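Local atomic coordinates of allergen Bos d 2 (Bos taurus, PDB entry 4WFV), a protein that probably carries pheromones or other small odorant molecules as a secreted member of the lipocalin family, and is a major cow dander allergen. Residues D24-I29 against N144-I149. Numbering follows the deposited sequence.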
loop_
_atom_site.group_PDB
_atom_site.type_symbol
_atom_site.label_atom_id
_atom_site.label_comp_id
_atom_site.label_asym_id
_atom_site.label_seq_id
_atom_site.Cartn_x
_atom_site.Cartn_y
_atom_site.Cartn_z
ATOM N N ASP A 24 9.473 0.150 8.800
ATOM C CA ASP A 24 10.557 0.106 9.769
ATOM C C ASP A 24 11.645 1.111 9.399
ATOM O O ASP A 24 12.265 1.699 10.283
ATOM C CB ASP A 24 11.077 -1.324 10.021
ATOM C CG ASP A 24 11.515 -2.060 8.757
ATOM O OD1 ASP A 24 11.491 -1.503 7.643
ATOM O OD2 ASP A 24 11.939 -3.226 8.909
ATOM N N ASN A 25 11.853 1.332 8.103
ATOM C CA ASN A 25 12.738 2.395 7.633
ATOM C C ASN A 25 11.914 3.607 7.236
ATOM O O ASN A 25 11.424 3.694 6.109
ATOM C CB ASN A 25 13.566 1.910 6.440
ATOM C CG ASN A 25 14.535 0.816 6.820
ATOM O OD1 ASN A 25 15.128 0.851 7.897
ATOM N ND2 ASN A 25 14.699 -0.160 5.946
ATOM N N LYS A 26 11.733 4.529 8.175
ATOM C CA LYS A 26 10.799 5.634 7.969
ATOM C C LYS A 26 11.132 6.482 6.751
ATOM O O LYS A 26 10.232 7.012 6.105
ATOM C CB LYS A 26 10.691 6.508 9.221
ATOM C CG LYS A 26 9.681 7.639 9.089
ATOM C CD LYS A 26 9.444 8.367 10.409
ATOM C CE LYS A 26 10.652 9.189 10.824
ATOM N NZ LYS A 26 10.355 9.985 12.054
ATOM N N ASP A 27 12.417 6.614 6.434
ATOM C CA ASP A 27 12.833 7.485 5.337
ATOM C C ASP A 27 12.207 7.084 4.008
ATOM O O ASP A 27 12.049 7.920 3.132
ATOM C CB ASP A 27 14.361 7.543 5.216
ATOM C CG ASP A 27 14.966 6.195 4.933
ATOM O OD1 ASP A 27 15.015 5.364 5.858
ATOM O OD2 ASP A 27 15.386 5.958 3.786
ATOM N N LYS A 28 11.842 5.809 3.863
ATOM C CA LYS A 28 11.226 5.344 2.621
ATOM C C LYS A 28 9.822 5.902 2.391
ATOM O O LYS A 28 9.376 5.965 1.244
ATOM C CB LYS A 28 11.147 3.820 2.587
ATOM C CG LYS A 28 12.496 3.121 2.530
ATOM C CD LYS A 28 13.162 3.340 1.180
ATOM C CE LYS A 28 14.475 2.553 1.057
ATOM N NZ LYS A 28 15.077 2.687 -0.306
ATOM N N ILE A 29 9.126 6.275 3.468
ATOM C CA ILE A 29 7.716 6.660 3.364
ATOM C C ILE A 29 7.380 8.089 3.791
ATOM O O ILE A 29 6.226 8.478 3.755
ATOM C CB ILE A 29 6.797 5.688 4.145
ATOM C CG1 ILE A 29 7.127 5.704 5.652
ATOM C CG2 ILE A 29 6.888 4.289 3.557
ATOM C CD1 ILE A 29 5.994 5.113 6.512
ATOM N N ASN A 144 6.056 4.630 13.488
ATOM C CA ASN A 144 6.424 5.181 12.186
ATOM C C ASN A 144 5.250 5.364 11.223
ATOM O O ASN A 144 5.451 5.556 10.026
ATOM C CB ASN A 144 7.518 4.341 11.525
ATOM C CG ASN A 144 8.880 4.542 12.173
ATOM O OD1 ASN A 144 9.054 5.428 13.013
ATOM N ND2 ASN A 144 9.852 3.725 11.781
ATOM N N ILE A 145 4.029 5.339 11.740
ATOM C CA ILE A 145 2.879 5.590 10.882
ATOM C C ILE A 145 2.908 7.033 10.376
ATOM O O ILE A 145 3.202 7.968 11.134
ATOM C CB ILE A 145 1.545 5.338 11.610
ATOM C CG1 ILE A 145 1.322 3.845 11.834
ATOM C CG2 ILE A 145 0.387 5.919 10.798
ATOM C CD1 ILE A 145 0.114 3.525 12.723
ATOM N N GLU A 146 2.625 7.191 9.082
ATOM C CA GLU A 146 2.484 8.490 8.421
ATOM C C GLU A 146 1.046 8.580 7.928
ATOM O O GLU A 146 0.521 7.611 7.379
ATOM C CB GLU A 146 3.433 8.580 7.207
ATOM C CG GLU A 146 4.931 8.609 7.534
ATOM C CD GLU A 146 5.431 10.009 7.854
ATOM O OE1 GLU A 146 5.108 10.952 7.102
ATOM O OE2 GLU A 146 6.164 10.173 8.854
ATOM N N ASN A 147 0.396 9.725 8.133
ATOM C CA ASN A 147 -0.900 9.948 7.505
ATOM C C ASN A 147 -0.665 10.556 6.131
ATOM O O ASN A 147 -0.246 11.705 6.010
ATOM C CB ASN A 147 -1.809 10.843 8.347
ATOM C CG ASN A 147 -3.180 11.034 7.713
ATOM O OD1 ASN A 147 -3.291 11.338 6.526
ATOM N ND2 ASN A 147 -4.235 10.836 8.503
ATOM N N LEU A 148 -0.872 9.754 5.103
ATOM C CA LEU A 148 -0.616 10.180 3.738
ATOM C C LEU A 148 -1.734 11.016 3.129
ATOM O O LEU A 148 -1.461 11.903 2.328
ATOM C CB LEU A 148 -0.357 8.965 2.843
ATOM C CG LEU A 148 1.115 8.563 2.701
ATOM C CD1 LEU A 148 1.749 8.285 4.067
ATOM C CD2 LEU A 148 1.240 7.336 1.801
ATOM N N ILE A 149 -2.981 10.742 3.482
ATOM C CA ILE A 149 -4.044 11.504 2.839
ATOM C C ILE A 149 -3.940 12.995 3.175
ATOM O O ILE A 149 -4.273 13.844 2.340
ATOM C CB ILE A 149 -5.442 10.912 3.095
ATOM C CG1 ILE A 149 -6.466 11.689 2.258
ATOM C CG2 ILE A 149 -5.814 10.959 4.573
ATOM C CD1 ILE A 149 -7.785 10.989 2.103
#
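Lys26 and Asn144 bring the two backbones closest, their CA atoms 6.1 Å apart; from there the chains diverge slightly, so that CA of Ile29 lies 7.5 Å from CA of Glu146. The turn at 24-29 folds back on itself through backbone bonds from Lys28 N to Asn25 O and from Ile29 N to Lys26 O, which puts Lys26 and Ile29 on the same flank, facing 144-149. Ile29 reaches across with the tip of its side chain. Its CG1 branch sits between the backbone N and the carbonyl carbon (chi1 62°), and CD1 at its tip comes 3.6 Å from Asn144 O and 3.8 Å from Glu146 CG. In the lipocalin barrel this is where the chain leaves strand 17-23 for the long loop to strand 38-45, while 146-147 is the short edge strand paired antiparallel with 17-23; the contact packs that loop against the edge strand and its flanks. Lys26 runs across Asn144 and Glu146 at about a right angle, touching with methylenes: CB lies 3.9 Å from Asn144 ND2, and CD is 4.1 Å from Glu146 OE2. Lys26 NZ stays 5.3 Å from Glu146 OE2, too far for a salt bridge, though the opposite charges may attract each other. The other carboxylate oxygen of Glu146, OE1, forms a salt bridge with Arg36, whose NH1 also donates to Ile29 O; one guanidinium thus ties together both sides of the contact. The amide ND2 of Asn144 hydrogen-bonds to Ala23 O, at the end of strand 17-23, with Asp24 O 3.5 Å away.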